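Local coordinates for putative Oleoyl-[acyl-carrier protein] thioesterase (PDB 2OWN), which probably hydrolyses the thioester bond of oleoyl-[acyl-carrier protein], releasing the free fatty acid from its carrier, at residues Val82-Arg87 against Arg98-Arg103; Ile70-Pro76 against Gln109-Ile113; Leu31-Asp36 against Asn180-Asp186. One frame throughout, in Å; residues are numbered along the deposited sequence. Where two conformers were deposited one is given.

In the fold
Interactions 1 and 2 lie in the same sheet, their own strand pairs all antiparallel, where strands 95-103 and 109-121 are neighbours, and their centres are 10 Å apart. Phe100 N to Ile113 O, 2.8 Å, and Glu99 OE2 to Tyr112 OH, 2.6 Å, are probable hydrogen bonds between them. Interaction 3, about 16 and 14 Å away centre to centre, involves helix 31-48 across this sheet's inner face: Leu34 CD1 lies 3.8 Å from Ile102 CG1, and Leu34 CD2 lies 3.8 Å from Ile70 CG2. Together they describe an N-terminal hot dog and its seam with the C-terminal one. Glycerol bound near Trp101 and near Gln109, and an unidentified ligand near Arg98, are probably crystallisation additives.

Interaction 1: residues Val82-Arg87 against Arg98-Arg103; sequences VTIAVR and REFWIR
Two extended strands, 82-87 and 98-103, run antiparallel at 165°, their axes 4.6 Å apart at closest. Thr83-Arg103, Ala85-Trp101 and Arg87-Glu99 are hydrogen-bonded pairs; Ile84-Ile102 and Val86-Phe100 are non-hydrogen-bonded. Arg87 has the most surface covered. Its t, t, p chain bends back over the partner strand, so that Arg87 NH2 comes 3.7 Å from Trp101 CH2 and 3.5 Å from Glu99 OE1, a long salt bridge with a weak hydrogen bond; Glu99 OE1 has a stronger partner in Ser89. Trp101 (chi1 m) sets CE3 4.2 Å from Ala85 CB, a methyl small enough to admit the indole. Ala85 N donates to Trp101 O and Trp101 N to Ala85 O, both at 2.8 Å. Arg103, in the conformer given, reaches NH1 to 3.3 Å from Ala85 CB. On the other face Ile84 CG2 meets Ile102 CD1 at 3.4 Å beneath helix 31-48. This hairpin of the hot-dog sheet is thus amphipathic: aliphatic and aromatic groups meet the helix, while charged groups and indole cover the other face.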
loop_
_atom_site.group_PDB
_atom_site.type_symbol
_atom_site.label_atom_id
_atom_site.label_comp_id
_atom_site.label_asym_id
_atom_site.label_seq_id
_atom_site.Cartn_x
_atom_site.Cartn_y
_atom_site.Cartn_z
ATOM N N VAL B 82 7.169 15.101 4.648
ATOM C CA VAL B 82 8.529 15.003 4.077
ATOM C C VAL B 82 8.591 15.683 2.715
ATOM O O VAL B 82 7.580 15.738 2.013
ATOM C CB VAL B 82 9.041 13.538 3.916
ATOM C CG1 VAL B 82 9.155 12.866 5.279
ATOM C CG2 VAL B 82 8.176 12.696 2.919
ATOM N N THR B 83 9.787 16.168 2.364
ATOM C CA THR B 83 10.084 16.821 1.094
ATOM C C THR B 83 10.890 15.801 0.273
ATOM O O THR B 83 11.928 15.319 0.762
ATOM C CB THR B 83 10.849 18.134 1.322
ATOM O OG1 THR B 83 10.006 19.030 2.057
ATOM C CG2 THR B 83 11.245 18.802 0.008
ATOM N N ILE B 84 10.389 15.443 -0.920
ATOM C CA ILE B 84 11.056 14.494 -1.839
ATOM C C ILE B 84 11.637 15.319 -2.993
ATOM O O ILE B 84 10.872 15.804 -3.837
ATOM C CB ILE B 84 10.145 13.349 -2.422
ATOM C CG1 ILE B 84 9.372 12.581 -1.340
ATOM C CG2 ILE B 84 10.990 12.370 -3.271
ATOM C CD1 ILE B 84 8.145 13.263 -0.818
ATOM N N ALA B 85 12.964 15.500 -2.991
ATOM C CA ALA B 85 13.706 16.220 -4.042
ATOM C C ALA B 85 14.264 15.158 -4.995
ATOM O O ALA B 85 14.705 14.099 -4.529
ATOM C CB ALA B 85 14.820 17.057 -3.458
ATOM N N VAL B 86 14.230 15.434 -6.305
ATOM C CA VAL B 86 14.712 14.508 -7.361
ATOM C C VAL B 86 15.504 15.252 -8.464
ATOM O O VAL B 86 15.252 16.432 -8.711
ATOM C CB VAL B 86 13.509 13.703 -7.954
ATOM C CG1 VAL B 86 12.521 14.616 -8.703
ATOM C CG2 VAL B 86 13.997 12.577 -8.855
ATOM N N ARG B 87 16.452 14.546 -9.096
ATOM C CA ARG B 87 17.305 15.090 -10.164
ATOM C C ARG B 87 17.815 14.008 -11.127
ATOM O O ARG B 87 18.370 13.002 -10.672
ATOM C CB ARG B 87 18.488 15.847 -9.525
ATOM C CG ARG B 87 19.486 16.513 -10.498
ATOM C CD ARG B 87 20.465 17.451 -9.783
ATOM N NE ARG B 87 21.429 16.767 -8.908
ATOM C CZ ARG B 87 22.340 17.352 -8.110
ATOM N NH1 ARG B 87 22.451 18.688 -8.002
ATOM N NH2 ARG B 87 23.158 16.580 -7.374
ATOM N N ARG B 98 20.112 8.670 -11.828
ATOM C CA ARG B 98 19.068 9.465 -11.152
ATOM C C ARG B 98 19.216 9.435 -9.623
ATOM O O ARG B 98 19.298 8.349 -9.028
ATOM C CB ARG B 98 17.696 8.962 -11.592
ATOM C CG ARG B 98 16.472 9.680 -10.983
ATOM C CD ARG B 98 15.183 9.337 -11.733
ATOM N NE ARG B 98 15.134 10.091 -12.991
ATOM C CZ ARG B 98 14.539 11.276 -13.199
ATOM N NH1 ARG B 98 13.851 11.930 -12.247
ATOM N NH2 ARG B 98 14.620 11.821 -14.417
ATOM N N GLU B 99 19.221 10.631 -9.015
ATOM C CA GLU B 99 19.346 10.842 -7.567
ATOM C C GLU B 99 18.032 11.337 -6.941
ATOM O O GLU B 99 17.266 12.058 -7.601
ATOM C CB GLU B 99 20.450 11.844 -7.271
ATOM C CG GLU B 99 21.845 11.320 -7.544
ATOM C CD GLU B 99 22.874 12.379 -7.299
ATOM O OE1 GLU B 99 23.159 13.182 -8.210
ATOM O OE2 GLU B 99 23.473 12.372 -6.215
ATOM N N PHE B 100 17.804 10.949 -5.676
ATOM C CA PHE B 100 16.612 11.346 -4.885
ATOM C C PHE B 100 17.034 11.680 -3.447
ATOM O O PHE B 100 17.907 10.992 -2.903
ATOM C CB PHE B 100 15.546 10.245 -4.751
ATOM C CG PHE B 100 15.186 9.524 -6.023
ATOM C CD1 PHE B 100 16.053 8.540 -6.548
ATOM C CD2 PHE B 100 13.925 9.703 -6.633
ATOM C CE1 PHE B 100 15.723 7.816 -7.719
ATOM C CE2 PHE B 100 13.578 8.967 -7.813
ATOM C CZ PHE B 100 14.481 8.022 -8.352
ATOM N N TRP B 101 16.396 12.685 -2.839
ATOM C CA TRP B 101 16.635 13.096 -1.442
ATOM C C TRP B 101 15.300 13.218 -0.722
ATOM O O TRP B 101 14.436 13.959 -1.196
ATOM C CB TRP B 101 17.334 14.444 -1.347
ATOM C CG TRP B 101 18.664 14.487 -1.937
ATOM C CD1 TRP B 101 19.854 14.374 -1.284
ATOM C CD2 TRP B 101 18.969 14.669 -3.317
ATOM N NE1 TRP B 101 20.893 14.469 -2.174
ATOM C CE2 TRP B 101 20.387 14.648 -3.434
ATOM C CE3 TRP B 101 18.185 14.840 -4.482
ATOM C CZ2 TRP B 101 21.051 14.792 -4.680
ATOM C CZ3 TRP B 101 18.844 14.994 -5.741
ATOM C CH2 TRP B 101 20.268 14.964 -5.818
ATOM N N ILE B 102 15.124 12.467 0.367
ATOM C CA ILE B 102 13.922 12.519 1.214
ATOM C C ILE B 102 14.424 13.306 2.431
ATOM O O ILE B 102 15.379 12.843 3.091
ATOM C CB ILE B 102 13.389 11.130 1.616
ATOM C CG1 ILE B 102 13.183 10.206 0.400
ATOM C CG2 ILE B 102 12.095 11.263 2.398
ATOM C CD1 ILE B 102 12.232 10.694 -0.625
ATOM N N ARG B 103 13.806 14.475 2.686
ATOM C CA ARG B 103 14.157 15.384 3.792
ATOM C C ARG B 103 12.959 15.673 4.694
ATOM O O ARG B 103 11.804 15.580 4.244
ATOM C CB ARG B 103 14.691 16.711 3.236
ATOM C CG ARG B 103 15.944 16.603 2.362
ATOM C CD ARG B 103 16.430 17.994 1.948
ATOM N NE ARG B 103 17.699 17.978 1.201
ATOM C CZ ARG B 103 17.877 17.994 -0.135
ATOM N NH1 ARG B 103 16.857 18.048 -1.015
ATOM N NH2 ARG B 103 19.132 17.974 -0.615
#

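Interaction 2: residues Ile70-Pro76 against Gln109-Ile113; sequences IDITRMP and QLAYI
Leu110 lays its isobutyl group along Arg74, CD2 sitting 3.6 Å from Arg74 CG and over one face of its guanidinium, while Leu110 CD1 reaches Pro76 CG at 4.1 Å. The m, t rotamer extends the leucine far enough to bridge both, making it the most covered residue here; the charged end of Arg74 forms a salt bridge with Glu80. Strands 70-72 and 111-113 run antiparallel (173°, axes 4.7 Å apart). Asp71 and Tyr112 form the hydrogen-bonded pair, Asp71 N to Tyr112 O 2.8 Å and Tyr112 N to Asp71 O 2.9 Å, flanked by the non-hydrogen-bonded pairs Ile70-Ile113 and Ile72-Ala111. Ile70 CG2 packs on Ile113 CG1 at 3.9 Å, branched side chains suited to a face covered by helix 31-48. At Thr73 (phi/psi -80/-55) segment 70-76 leaves the strand, and Leu110 O accepts from both Thr73 N, 2.8 Å, and Arg74 N, 3.1 Å. A water joins Asp71 O (2.8 Å), Thr73 OG1 (3.0 Å) and Gln109 NE2 (2.8 Å). Leu110, at -96/-48, and Ala111 both face Ile102: a classic beta bulge, turning a corner in the curved sheet of a hot-dog domain.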
loop_
_atom_site.group_PDB
_atom_site.type_symbol
_atom_site.label_atom_id
_atom_site.label_comp_id
_atom_site.label_asym_id
_atom_site.label_seq_id
_atom_site.Cartn_x
_atom_site.Cartn_y
_atom_site.Cartn_z
ATOM N N ILE B 70 20.489 2.926 -1.462
ATOM C CA ILE B 70 19.720 3.772 -0.521
ATOM C C ILE B 70 20.514 3.940 0.774
ATOM O O ILE B 70 20.897 2.933 1.358
ATOM C CB ILE B 70 18.333 3.143 -0.194
ATOM C CG1 ILE B 70 17.573 2.705 -1.466
ATOM C CG2 ILE B 70 17.475 4.105 0.658
ATOM C CD1 ILE B 70 16.269 2.003 -1.193
ATOM N N ASP B 71 20.776 5.192 1.173
ATOM C CA ASP B 71 21.485 5.566 2.404
ATOM C C ASP B 71 20.387 6.114 3.310
ATOM O O ASP B 71 19.861 7.179 3.019
ATOM C CB ASP B 71 22.574 6.614 2.098
ATOM C CG ASP B 71 23.377 7.067 3.333
ATOM O OD1 ASP B 71 23.272 6.490 4.436
ATOM O OD2 ASP B 71 24.168 8.025 3.178
ATOM N N ILE B 72 20.060 5.399 4.393
ATOM C CA ILE B 72 18.986 5.784 5.330
ATOM C C ILE B 72 19.520 6.311 6.677
ATOM O O ILE B 72 20.163 5.562 7.409
ATOM C CB ILE B 72 17.996 4.589 5.570
ATOM C CG1 ILE B 72 17.411 4.089 4.235
ATOM C CG2 ILE B 72 16.856 4.988 6.531
ATOM C CD1 ILE B 72 16.521 2.899 4.350
ATOM N N THR B 73 19.253 7.597 6.969
ATOM C CA THR B 73 19.594 8.255 8.255
ATOM C C THR B 73 18.475 7.811 9.217
ATOM O O THR B 73 18.747 7.322 10.318
ATOM C CB THR B 73 19.705 9.784 8.126
ATOM O OG1 THR B 73 20.765 10.097 7.213
ATOM C CG2 THR B 73 19.994 10.444 9.473
ATOM N N ARG B 74 17.229 8.057 8.811
ATOM C CA ARG B 74 16.031 7.566 9.531
ATOM C C ARG B 74 14.851 7.523 8.564
ATOM O O ARG B 74 14.772 8.377 7.675
ATOM C CB ARG B 74 15.665 8.353 10.798
ATOM C CG ARG B 74 15.058 9.746 10.637
ATOM C CD ARG B 74 14.586 10.242 11.964
ATOM N NE ARG B 74 13.926 11.534 11.828
ATOM C CZ ARG B 74 12.646 11.749 11.496
ATOM N NH1 ARG B 74 11.799 10.750 11.192
ATOM N NH2 ARG B 74 12.212 13.015 11.432
HETATM N N MSE B 75 13.950 6.559 8.752
HETATM C CA MSE B 75 12.764 6.432 7.903
HETATM C C MSE B 75 11.732 7.481 8.305
HETATM O O MSE B 75 11.690 7.855 9.493
HETATM C CB MSE B 75 12.136 5.031 7.976
HETATM C CG MSE B 75 13.055 3.943 7.445
HETATM SE SE MSE B 75 13.385 4.146 5.530
HETATM C CE MSE B 75 11.768 3.360 4.820
ATOM N N PRO B 76 10.962 8.020 7.321
ATOM C CA PRO B 76 9.896 8.956 7.671
ATOM C C PRO B 76 8.857 8.329 8.644
ATOM O O PRO B 76 8.570 7.129 8.547
ATOM C CB PRO B 76 9.260 9.267 6.316
ATOM C CG PRO B 76 10.332 9.089 5.362
ATOM C CD PRO B 76 11.059 7.898 5.848
ATOM N N GLN B 109 18.332 15.665 6.178
ATOM C CA GLN B 109 18.225 14.464 5.325
ATOM C C GLN B 109 17.808 13.201 6.099
ATOM O O GLN B 109 18.480 12.804 7.065
ATOM C CB GLN B 109 19.531 14.206 4.545
ATOM C CG GLN B 109 19.568 12.955 3.644
ATOM C CD GLN B 109 20.860 12.854 2.857
ATOM O OE1 GLN B 109 21.168 13.726 2.063
ATOM N NE2 GLN B 109 21.582 11.747 3.022
ATOM N N LEU B 110 16.735 12.570 5.611
ATOM C CA LEU B 110 16.172 11.324 6.139
ATOM C C LEU B 110 16.713 10.142 5.326
ATOM O O LEU B 110 17.122 9.123 5.907
ATOM C CB LEU B 110 14.635 11.362 6.105
ATOM C CG LEU B 110 13.941 12.445 6.932
ATOM C CD1 LEU B 110 12.433 12.279 6.815
ATOM C CD2 LEU B 110 14.343 12.414 8.401
ATOM N N ALA B 111 16.661 10.263 3.989
ATOM C CA ALA B 111 17.179 9.245 3.059
ATOM C C ALA B 111 17.754 9.858 1.771
ATOM O O ALA B 111 17.340 10.946 1.359
ATOM C CB ALA B 111 16.113 8.202 2.734
ATOM N N TYR B 112 18.737 9.158 1.195
ATOM C CA TYR B 112 19.431 9.528 -0.057
ATOM C C TYR B 112 19.482 8.274 -0.933
ATOM O O TYR B 112 20.052 7.257 -0.507
ATOM C CB TYR B 112 20.817 10.098 0.241
ATOM C CG TYR B 112 21.718 10.277 -0.965
ATOM C CD1 TYR B 112 21.378 11.185 -1.993
ATOM C CD2 TYR B 112 22.944 9.569 -1.074
ATOM C CE1 TYR B 112 22.229 11.368 -3.126
ATOM C CE2 TYR B 112 23.809 9.749 -2.205
ATOM C CZ TYR B 112 23.438 10.651 -3.215
ATOM O OH TYR B 112 24.250 10.828 -4.301
ATOM N N ILE B 113 18.875 8.364 -2.123
ATOM C CA ILE B 113 18.783 7.273 -3.085
ATOM C C ILE B 113 19.509 7.624 -4.380
ATOM O O ILE B 113 19.346 8.739 -4.890
ATOM C CB ILE B 113 17.305 6.921 -3.431
ATOM C CG1 ILE B 113 16.477 6.633 -2.161
ATOM C CG2 ILE B 113 17.228 5.736 -4.417
ATOM C CD1 ILE B 113 15.003 6.302 -2.424
HETATM O O HOH W 1 20.387 9.590 4.260
#

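Interaction 3: residues Leu31-Asp36 against Asn180-Asp186; sequences LTTLID and NNAHYFD
Phe185 fills the apolar centre. Its chi1 m rotamer directs the ring to segment 31-36 of helix 31-48, where Leu31 CB lies over one face, Leu31 CD1 comes 3.4 Å from Phe185 CD1, and Ile35 CG1 meets Phe185 CE2 at 3.6 Å. A flat ring can lie along the helix surface made by Leu31 and Ile35, one turn apart, which touch it from the same side; Val205 and Val207 of strand 200-209 also touch it. Beside it, Ala182 allows the backbones to come close: its CA is the one nearest Thr32 CA, at 4.7 Å, its CB is 4.1 Å from Ile35 CG2 and 3.9 Å from Thr32 CG2. The small methyl suits this tight place: Ala182 CB is 3.1 Å from Asp36 OD1.

Thr32 marks the change to polar chemistry. Its methyl packs, while Thr32 OG1 donates to Asp186 OD1 at 2.7 Å; the other oxygen, Asp186 OD2, accepts from His183 ND1 at 2.8 Å, so one carboxylate accepts from both side chains, one on each of its oxygens. Asn180 ND2 gives a weak bond to Asp36 OD1 (3.3 Å), and Asn180 OD1 accepts from Ala182 N (3.3 Å), an Asx turn at the approach to helix 184-191. The second subunit lies against this edge: Thr32 and Asp186 pack on its Phe171, and its Tyr20 hydroxyl bonds Asp36 O. The contact joins helix 31-48 of the N-terminal hot-dog domain to the 180-186 segment of the C-terminal one, with strands 61-72 and 200-209, paired antiparallel, carrying one sheet from the first domain to the second, consistent with the double hot-dog fold of acyl-ACP thioesterases.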
loop_
_atom_site.group_PDB
_atom_site.type_symbol
_atom_site.label_atom_id
_atom_site.label_comp_id
_atom_site.label_asym_id
_atom_site.label_seq_id
_atom_site.Cartn_x
_atom_site.Cartn_y
_atom_site.Cartn_z
ATOM N N LEU B 31 9.978 0.407 3.281
ATOM C CA LEU B 31 10.850 0.563 2.085
ATOM C C LEU B 31 10.018 0.690 0.805
ATOM O O LEU B 31 10.431 1.405 -0.114
ATOM C CB LEU B 31 11.882 -0.583 1.918
ATOM C CG LEU B 31 13.129 -0.504 2.779
ATOM C CD1 LEU B 31 13.929 -1.814 2.755
ATOM C CD2 LEU B 31 13.987 0.685 2.326
ATOM N N THR B 32 8.892 -0.041 0.748
ATOM C CA THR B 32 7.915 0.015 -0.365
ATOM C C THR B 32 7.466 1.481 -0.523
ATOM O O THR B 32 7.595 2.029 -1.620
ATOM C CB THR B 32 6.726 -0.926 -0.134
ATOM O OG1 THR B 32 7.225 -2.247 0.122
ATOM C CG2 THR B 32 5.783 -0.948 -1.340
ATOM N N THR B 33 7.051 2.107 0.590
ATOM C CA THR B 33 6.650 3.541 0.615
ATOM C C THR B 33 7.780 4.496 0.201
ATOM O O THR B 33 7.518 5.436 -0.541
ATOM C CB THR B 33 6.110 3.977 1.992
ATOM O OG1 THR B 33 4.886 3.289 2.213
ATOM C CG2 THR B 33 5.862 5.531 2.095
ATOM N N LEU B 34 9.006 4.232 0.684
ATOM C CA LEU B 34 10.199 5.062 0.385
ATOM C C LEU B 34 10.444 5.128 -1.125
ATOM O O LEU B 34 10.591 6.230 -1.664
ATOM C CB LEU B 34 11.458 4.563 1.106
ATOM C CG LEU B 34 12.682 5.488 1.076
ATOM C CD1 LEU B 34 12.394 6.749 1.878
ATOM C CD2 LEU B 34 13.902 4.788 1.630
ATOM N N ILE B 35 10.445 3.962 -1.787
ATOM C CA ILE B 35 10.594 3.883 -3.269
ATOM C C ILE B 35 9.354 4.473 -3.963
ATOM O O ILE B 35 9.510 5.181 -4.968
ATOM C CB ILE B 35 10.902 2.435 -3.766
ATOM C CG1 ILE B 35 12.244 1.950 -3.209
ATOM C CG2 ILE B 35 10.922 2.337 -5.291
ATOM C CD1 ILE B 35 13.473 2.771 -3.597
ATOM N N ASP B 36 8.153 4.172 -3.439
ATOM C CA ASP B 36 6.874 4.722 -3.973
ATOM C C ASP B 36 6.872 6.262 -4.109
ATOM O O ASP B 36 6.558 6.789 -5.190
ATOM C CB ASP B 36 5.640 4.299 -3.131
ATOM C CG ASP B 36 5.125 2.884 -3.405
ATOM O OD1 ASP B 36 5.374 2.273 -4.467
ATOM O OD2 ASP B 36 4.370 2.404 -2.521
ATOM N N ASN B 180 5.068 -3.433 -10.185
ATOM C CA ASN B 180 5.777 -2.317 -9.524
ATOM C C ASN B 180 6.971 -2.824 -8.699
ATOM O O ASN B 180 6.787 -3.727 -7.864
ATOM C CB ASN B 180 4.762 -1.504 -8.672
ATOM C CG ASN B 180 5.352 -0.301 -7.906
ATOM O OD1 ASN B 180 6.466 0.157 -8.145
ATOM N ND2 ASN B 180 4.545 0.235 -6.986
ATOM N N ASN B 181 8.168 -2.267 -8.989
ATOM C CA ASN B 181 9.416 -2.642 -8.280
ATOM C C ASN B 181 9.385 -2.449 -6.759
ATOM O O ASN B 181 10.064 -3.175 -6.051
ATOM C CB ASN B 181 10.660 -1.944 -8.876
ATOM C CG ASN B 181 11.020 -2.451 -10.271
ATOM O OD1 ASN B 181 10.196 -3.011 -10.996
ATOM N ND2 ASN B 181 12.267 -2.246 -10.647
ATOM N N ALA B 182 8.597 -1.474 -6.281
ATOM C CA ALA B 182 8.437 -1.178 -4.840
ATOM C C ALA B 182 7.867 -2.361 -4.043
ATOM O O ALA B 182 8.285 -2.572 -2.907
ATOM C CB ALA B 182 7.574 0.064 -4.624
ATOM N N HIS B 183 6.942 -3.124 -4.652
ATOM C CA HIS B 183 6.337 -4.322 -4.018
ATOM C C HIS B 183 7.303 -5.469 -3.732
ATOM O O HIS B 183 6.962 -6.328 -2.916
ATOM C CB HIS B 183 5.082 -4.826 -4.760
ATOM C CG HIS B 183 3.919 -3.896 -4.627
ATOM N ND1 HIS B 183 3.350 -3.607 -3.404
ATOM C CD2 HIS B 183 3.206 -3.209 -5.546
ATOM C CE1 HIS B 183 2.346 -2.765 -3.578
ATOM N NE2 HIS B 183 2.236 -2.512 -4.871
ATOM N N TYR B 184 8.477 -5.496 -4.391
ATOM C CA TYR B 184 9.535 -6.492 -4.103
ATOM C C TYR B 184 9.949 -6.372 -2.617
ATOM O O TYR B 184 10.202 -7.402 -1.997
ATOM C CB TYR B 184 10.767 -6.345 -5.003
ATOM C CG TYR B 184 10.666 -6.803 -6.457
ATOM C CD1 TYR B 184 9.746 -6.233 -7.364
ATOM C CD2 TYR B 184 11.596 -7.736 -6.979
ATOM C CE1 TYR B 184 9.703 -6.632 -8.749
ATOM C CE2 TYR B 184 11.561 -8.143 -8.359
ATOM C CZ TYR B 184 10.615 -7.580 -9.229
ATOM O OH TYR B 184 10.575 -7.969 -10.543
ATOM N N PHE B 185 9.986 -5.137 -2.069
ATOM C CA PHE B 185 10.281 -4.886 -0.627
ATOM C C PHE B 185 9.283 -5.532 0.338
ATOM O O PHE B 185 9.660 -5.832 1.479
ATOM C CB PHE B 185 10.488 -3.395 -0.311
ATOM C CG PHE B 185 11.753 -2.848 -0.885
ATOM C CD1 PHE B 185 12.977 -3.109 -0.230
ATOM C CD2 PHE B 185 11.754 -2.086 -2.062
ATOM C CE1 PHE B 185 14.205 -2.614 -0.745
ATOM C CE2 PHE B 185 12.980 -1.570 -2.586
ATOM C CZ PHE B 185 14.205 -1.844 -1.931
ATOM N N ASP B 186 8.027 -5.720 -0.105
ATOM C CA ASP B 186 6.993 -6.433 0.678
ATOM C C ASP B 186 7.456 -7.873 0.921
ATOM O O ASP B 186 7.341 -8.356 2.033
ATOM C CB ASP B 186 5.620 -6.541 -0.028
ATOM C CG ASP B 186 4.986 -5.185 -0.388
ATOM O OD1 ASP B 186 5.325 -4.146 0.208
ATOM O OD2 ASP B 186 4.111 -5.181 -1.280
#